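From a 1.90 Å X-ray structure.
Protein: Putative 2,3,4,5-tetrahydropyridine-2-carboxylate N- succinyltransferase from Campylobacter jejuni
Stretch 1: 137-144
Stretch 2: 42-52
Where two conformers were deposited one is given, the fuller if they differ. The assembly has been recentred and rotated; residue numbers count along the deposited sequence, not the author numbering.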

ATOM      1  N   SER A 137      17.594 -42.937  32.865  1.00 25.22           N
ATOM      2  CA  SER A 137      16.648 -44.046  32.931  1.00 23.49           C
ATOM      3  C   SER A 137      15.259 -43.563  32.618  1.00 24.68           C
ATOM      4  O   SER A 137      14.960 -42.388  32.791  1.00 23.09           O
ATOM      5  CB  SER A 137      16.672 -44.721  34.304  1.00 25.42           C
ATOM      6  OG  SER A 137      16.307 -43.869  35.378  1.00 23.45           O
ATOM      7  N   VAL A 138      14.405 -44.491  32.192  1.00 23.51           N
ATOM      8  CA  VAL A 138      12.978 -44.241  32.076  1.00 23.21           C
ATOM      9  C   VAL A 138      12.423 -43.752  33.417  1.00 22.54           C
ATOM     10  O   VAL A 138      11.663 -42.788  33.478  1.00 22.45           O
ATOM     11  CB  VAL A 138      12.211 -45.473  31.599  1.00 23.06           C
ATOM     12  CG1 VAL A 138      10.709 -45.167  31.561  1.00 23.99           C
ATOM     13  CG2 VAL A 138      12.725 -45.922  30.197  1.00 27.27           C
ATOM     14  N   GLU A 139      12.820 -44.407  34.490  1.00 22.36           N
ATOM     15  CA  GLU A 139      12.348 -44.060  35.818  1.00 23.75           C
ATOM     16  C   GLU A 139      12.667 -42.598  36.191  1.00 23.08           C
ATOM     17  O   GLU A 139      11.828 -41.898  36.771  1.00 23.35           O
ATOM     18  CB  GLU A 139      12.958 -45.025  36.864  1.00 25.75           C
ATOM     19  CG  GLU A 139      12.508 -46.499  36.741  1.00 28.40           C
ATOM     20  CD  GLU A 139      13.416 -47.396  35.876  1.00 30.40           C
ATOM     21  OE1 GLU A 139      14.064 -46.930  34.892  1.00 29.18           O
ATOM     22  OE2 GLU A 139      13.442 -48.613  36.168  1.00 29.89           O
ATOM     23  N   SER A 140      13.905 -42.157  35.941  1.00 22.72           N
ATOM     24  CA  SER A 140      14.281 -40.794  36.275  1.00 23.08           C
ATOM     25  C   SER A 140      13.621 -39.776  35.334  1.00 21.77           C
ATOM     26  O   SER A 140      13.273 -38.698  35.770  1.00 21.21           O
ATOM     27  CB  SER A 140      15.787 -40.590  36.347  1.00 23.53           C
ATOM     28  OG  SER A 140      16.372 -40.701  35.086  1.00 26.93           O
ATOM     29  N   ILE A 141      13.406 -40.128  34.066  1.00 23.92           N
ATOM     30  CA  ILE A 141      12.631 -39.264  33.171  1.00 24.33           C
ATOM     31  C   ILE A 141      11.242 -39.033  33.775  1.00 22.39           C
ATOM     32  O   ILE A 141      10.748 -37.900  33.829  1.00 21.52           O
ATOM     33  CB  ILE A 141      12.426 -39.865  31.735  1.00 28.07           C
ATOM     34  CG1 ILE A 141      13.754 -39.998  31.014  1.00 27.53           C
ATOM     35  CG2 ILE A 141      11.471 -38.955  30.918  1.00 29.34           C
ATOM     36  CD1 ILE A 141      13.720 -40.910  29.793  1.00 28.26           C
ATOM     37  N   TYR A 142      10.613 -40.101  34.230  1.00 21.10           N
ATOM     38  CA  TYR A 142       9.259 -39.981  34.808  1.00 21.99           C
ATOM     39  C   TYR A 142       9.249 -39.156  36.106  1.00 19.45           C
ATOM     40  O   TYR A 142       8.348 -38.307  36.305  1.00 22.47           O
ATOM     41  CB  TYR A 142       8.621 -41.351  34.985  1.00 22.39           C
ATOM     42  CG  TYR A 142       7.822 -41.801  33.788  1.00 17.62           C
ATOM     43  CD1 TYR A 142       8.427 -42.423  32.728  1.00 20.39           C
ATOM     44  CD2 TYR A 142       6.461 -41.505  33.689  1.00 25.05           C
ATOM     45  CE1 TYR A 142       7.702 -42.802  31.621  1.00 19.06           C
ATOM     46  CE2 TYR A 142       5.729 -41.887  32.584  1.00 23.18           C
ATOM     47  CZ  TYR A 142       6.355 -42.546  31.567  1.00 23.20           C
ATOM     48  OH  TYR A 142       5.653 -42.936  30.449  1.00 22.75           O
ATOM     49  N   LEU A 143      10.277 -39.316  36.948  1.00 21.73           N
ATOM     50  CA  LEU A 143      10.376 -38.475  38.146  1.00 19.89           C
ATOM     51  C   LEU A 143      10.485 -36.963  37.763  1.00 19.90           C
ATOM     52  O   LEU A 143       9.847 -36.098  38.396  1.00 20.46           O
ATOM     53  CB  LEU A 143      11.540 -38.894  39.020  1.00 22.46           C
ATOM     54  CG  LEU A 143      11.742 -38.119  40.316  1.00 21.37           C
ATOM     55  CD1 LEU A 143      10.493 -38.033  41.172  1.00 19.86           C
ATOM     56  CD2 LEU A 143      12.892 -38.764  41.069  1.00 20.46           C
ATOM     57  N   LYS A 144      11.331 -36.652  36.783  1.00 22.97           N
ATOM     58  CA  LYS A 144      11.475 -35.304  36.253  1.00 21.46           C
ATOM     59  C   LYS A 144      10.133 -34.757  35.700  1.00 20.59           C
ATOM     60  O   LYS A 144       9.729 -33.655  36.026  1.00 21.29           O
ATOM     61  CB  LYS A 144      12.571 -35.283  35.189  1.00 20.91           C
ATOM     62  CG  LYS A 144      14.009 -35.456  35.788  1.00 21.44           C
ATOM     63  CD  LYS A 144      15.072 -35.767  34.747  1.00 25.99           C
ATOM     64  CE  LYS A 144      16.486 -35.742  35.333  1.00 25.47           C
ATOM     65  NZ  LYS A 144      16.958 -34.383  35.625  1.00 25.60           N
TER
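Stretch 2 (42-52) KILQASFALIN

Stretch 2 lies on stretch 1 as a strand packed against the first two turns of a helix. Stretch 2 is a strand from Ile43 onward, with a local departure at Leu44, and the helix begins at Val138 and continues beyond Lys144. The two run in broadly the same direction, with an angle of 41° between their N-to-C directions and a signed crossing angle of -41°. Their axes approach to 7.9 Å. The two segments together bury 491 Å², and no direct hydrogen bond joins them. Helix side chains pack against both the side chains and the backbone of the strand.

The start of the helix is fixed within stretch 1. Ser137 occupies the N-cap position, and its OG accepts a capping bond from Ser140 N at 3.0 Å.

Lys42 precedes the strand. Its CA-to-CB bond points away from the helix, and it makes no contact.

Ile43 is the first residue to touch. Its CA-to-CB bond points toward the helix, and its CA lies 6.5 Å from the CA of Val138. Ile43 CG2 packs at 3.8 Å from Val138 CG1, and Ile43 O is 3.6 Å from Val138 CG1. Glu139 reaches the same residue from the next helix position: its CA-to-CB bond points sideways, but its end comes nearer, with Glu139 OE2 3.6 Å from Ile43 CG1. This is a van der Waals contact, since the carbon offers no polar partner.

The CA-to-CB bond of Leu44 points away from the helix. Its psi of -22° departs from the extended values of its neighbors. The contribution here comes from the backbone: Leu44 O is 3.7 Å from Tyr142 OH. A water bridges the two groups, its O donating to Leu44 O at 3.0 Å and lying 2.4 Å from Tyr142 OH, a very short distance.

The CA-to-CB bond of Gln45 also points away, but its side chain still touches the tyrosine. Gln45 CG is 3.6 Å from Tyr142 OH. Gln45 C and Ala46 N lie over one face of the Tyr142 ring, so the ring rests against the strand backbone.

Ala46 is the close point of the backbone register, with its CA 6.1 Å from the CA of Glu139. Its CA-to-CB bond points sideways, and Ala46 CB packs 3.7 Å from Tyr142 CB. Ala46 O is 3.2 Å from Tyr142 CD2. That oxygen is buried by the contact and has no hydrogen-bonding partner in the model.

The CA-to-CB bond of Ser47 points away, and the residue makes no contact.

The CA-to-CB bond of Phe48 points toward the helix. Its ring meets two successive helix residues: Phe48 CE1 is 4.2 Å from Tyr142 CB, and Phe48 CZ is 4.1 Å from Leu143 CB. Phe48 CE1 also lies 3.9 Å from Leu143 N. Glu139 O sits at the ring edge, near its plane, 4.3 Å from Phe48 CZ. Glu139 O already accepts the helical bond from Leu143 N at 3.0 Å.

Ala49 and Leu50 are out of reach.

Ile51 brings the chain back to the helix. Its CA-to-CB bond points toward it, and Ile51 CD1 packs 3.8 Å from Leu143 CD1. Ile51 CA and Leu143 CA are 7.8 Å apart, and the side chains span the gap.

The CA-to-CB bond of Asn52 points sideways, and the residue makes no contact.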

ATOM      1  N   LYS A  42      11.991 -53.961  29.728  1.00 33.70           N
ATOM      2  CA  LYS A  42      11.710 -52.649  29.155  1.00 36.03           C
ATOM      3  C   LYS A  42      10.696 -51.981  30.058  1.00 29.79           C
ATOM      4  O   LYS A  42       9.645 -52.544  30.299  1.00 29.28           O
ATOM      5  CB  LYS A  42      11.159 -52.841  27.747  1.00 35.18           C
ATOM      6  CG  LYS A  42      11.337 -51.678  26.826  1.00 45.90           C
ATOM      7  CD  LYS A  42      10.832 -52.036  25.422  1.00 47.14           C
ATOM      8  CE  LYS A  42      11.872 -52.841  24.635  1.00 61.38           C
ATOM      9  NZ  LYS A  42      13.046 -51.996  24.214  1.00 66.49           N
ATOM     10  N   ILE A  43      11.043 -50.824  30.617  1.00 30.08           N
ATOM     11  CA  ILE A  43      10.113 -50.039  31.434  1.00 28.10           C
ATOM     12  C   ILE A  43       9.376 -49.094  30.466  1.00 27.08           C
ATOM     13  O   ILE A  43       9.989 -48.217  29.836  1.00 28.74           O
ATOM     14  CB  ILE A  43      10.832 -49.229  32.541  1.00 27.04           C
ATOM     15  CG1 ILE A  43      11.751 -50.139  33.403  1.00 29.04           C
ATOM     16  CG2 ILE A  43       9.826 -48.440  33.375  1.00 23.52           C
ATOM     17  CD1 ILE A  43      11.144 -51.419  33.867  1.00 25.34           C
ATOM     18  N   LEU A  44       8.074 -49.332  30.317  1.00 24.16           N
ATOM     19  CA  LEU A  44       7.208 -48.549  29.473  1.00 24.26           C
ATOM     20  C   LEU A  44       6.560 -47.335  30.131  1.00 24.17           C
ATOM     21  O   LEU A  44       6.147 -46.427  29.410  1.00 23.74           O
ATOM     22  CB  LEU A  44       6.105 -49.418  28.883  1.00 23.70           C
ATOM     23  CG  LEU A  44       6.558 -50.747  28.286  1.00 27.92           C
ATOM     24  CD1 LEU A  44       5.335 -51.373  27.684  1.00 23.96           C
ATOM     25  CD2 LEU A  44       7.636 -50.520  27.255  1.00 24.10           C
ATOM     26  N   GLN A  45       6.462 -47.332  31.458  1.00 23.78           N
ATOM     27  CA  GLN A  45       5.876 -46.242  32.211  1.00 22.37           C
ATOM     28  C   GLN A  45       6.191 -46.421  33.694  1.00 24.15           C
ATOM     29  O   GLN A  45       6.339 -47.550  34.185  1.00 25.52           O
ATOM     30  CB  GLN A  45       4.344 -46.206  32.035  1.00 22.06           C
ATOM     31  CG  GLN A  45       3.709 -44.973  32.637  1.00 18.55           C
ATOM     32  CD  GLN A  45       2.231 -44.823  32.340  1.00 19.94           C
ATOM     33  OE1 GLN A  45       1.769 -43.726  31.961  1.00 22.61           O
ATOM     34  NE2 GLN A  45       1.469 -45.907  32.526  1.00 21.37           N
ATOM     35  N   ALA A  46       6.227 -45.308  34.409  1.00 22.68           N
ATOM     36  CA  ALA A  46       6.373 -45.278  35.847  1.00 22.51           C
ATOM     37  C   ALA A  46       5.300 -44.354  36.432  1.00 21.85           C
ATOM     38  O   ALA A  46       5.006 -43.284  35.857  1.00 24.58           O
ATOM     39  CB  ALA A  46       7.763 -44.782  36.195  1.00 21.25           C
ATOM     40  N   SER A  47       4.648 -44.784  37.506  1.00 21.11           N
ATOM     41  CA  SER A  47       3.609 -43.993  38.164  1.00 21.87           C
ATOM     42  C   SER A  47       3.981 -43.786  39.642  1.00 21.39           C
ATOM     43  O   SER A  47       4.352 -44.741  40.333  1.00 22.56           O
ATOM     44  CB  SER A  47       2.238 -44.670  38.025  1.00 21.20           C
ATOM     45  OG  SER A  47       1.918 -44.929  36.649  1.00 25.21           O
ATOM     46  N   PHE A  48       3.872 -42.544  40.113  1.00 19.42           N
ATOM     47  CA  PHE A  48       4.125 -42.188  41.482  1.00 21.88           C
ATOM     48  C   PHE A  48       2.858 -41.635  42.094  1.00 25.40           C
ATOM     49  O   PHE A  48       2.141 -40.897  41.442  1.00 23.25           O
ATOM     50  CB  PHE A  48       5.193 -41.077  41.559  1.00 18.67           C
ATOM     51  CG  PHE A  48       6.551 -41.455  41.039  1.00 20.66           C
ATOM     52  CD1 PHE A  48       6.843 -41.380  39.695  1.00 23.52           C
ATOM     53  CD2 PHE A  48       7.570 -41.766  41.920  1.00 20.32           C
ATOM     54  CE1 PHE A  48       8.082 -41.650  39.188  1.00 21.25           C
ATOM     55  CE2 PHE A  48       8.834 -42.061  41.439  1.00 21.49           C
ATOM     56  CZ  PHE A  48       9.097 -41.978  40.048  1.00 19.93           C
ATOM     57  N   ALA A  49       2.639 -41.907  43.379  1.00 24.12           N
ATOM     58  CA  ALA A  49       1.547 -41.272  44.097  1.00 25.79           C
ATOM     59  C   ALA A  49       2.032 -40.191  45.043  1.00 24.94           C
ATOM     60  O   ALA A  49       1.208 -39.482  45.622  1.00 29.26           O
ATOM     61  CB  ALA A  49       0.730 -42.325  44.876  1.00 23.09           C
ATOM     62  N   LEU A  50       3.358 -40.071  45.189  1.00 24.32           N
ATOM     63  CA  LEU A  50       3.986 -39.092  46.093  0.50 25.51           C
ATOM     64  C   LEU A  50       5.342 -38.718  45.522  1.00 24.75           C
ATOM     65  O   LEU A  50       6.137 -39.595  45.186  1.00 24.87           O
ATOM     66  CB  LEU A  50       4.212 -39.666  47.498  0.50 24.56           C
ATOM     67  CG  LEU A  50       3.043 -39.893  48.455  0.50 26.61           C
ATOM     68  CD1 LEU A  50       3.517 -40.725  49.676  0.50 23.66           C
ATOM     69  CD2 LEU A  50       2.388 -38.566  48.878  0.50 24.18           C
ATOM     70  N   ILE A  51       5.584 -37.423  45.389  1.00 24.91           N
ATOM     71  CA  ILE A  51       6.842 -36.881  44.930  1.00 24.21           C
ATOM     72  C   ILE A  51       7.416 -36.043  46.045  1.00 23.62           C
ATOM     73  O   ILE A  51       6.747 -35.168  46.621  1.00 26.58           O
ATOM     74  CB  ILE A  51       6.638 -35.942  43.690  1.00 26.82           C
ATOM     75  CG1 ILE A  51       5.912 -36.663  42.581  1.00 23.51           C
ATOM     76  CG2 ILE A  51       7.963 -35.340  43.201  1.00 21.46           C
ATOM     77  CD1 ILE A  51       6.753 -37.815  41.990  1.00 21.13           C
ATOM     78  N   ASN A  52       8.675 -36.298  46.329  1.00 23.19           N
ATOM     79  CA  ASN A  52       9.399 -35.556  47.345  1.00 24.22           C
ATOM     80  C   ASN A  52      10.425 -34.705  46.604  1.00 25.39           C
ATOM     81  O   ASN A  52      11.176 -35.221  45.753  1.00 23.57           O
ATOM     82  CB  ASN A  52      10.079 -36.515  48.319  1.00 26.83           C
ATOM     83  CG  ASN A  52       9.097 -37.326  49.134  1.00 25.27           C
ATOM     84  OD1 ASN A  52       8.595 -36.860  50.144  1.00 27.37           O
ATOM     85  ND2 ASN A  52       8.843 -38.552  48.711  1.00 21.88           N
TER
HETATM   86  O   HOH W   1       6.837 -43.655  28.459  1.00 27.38           O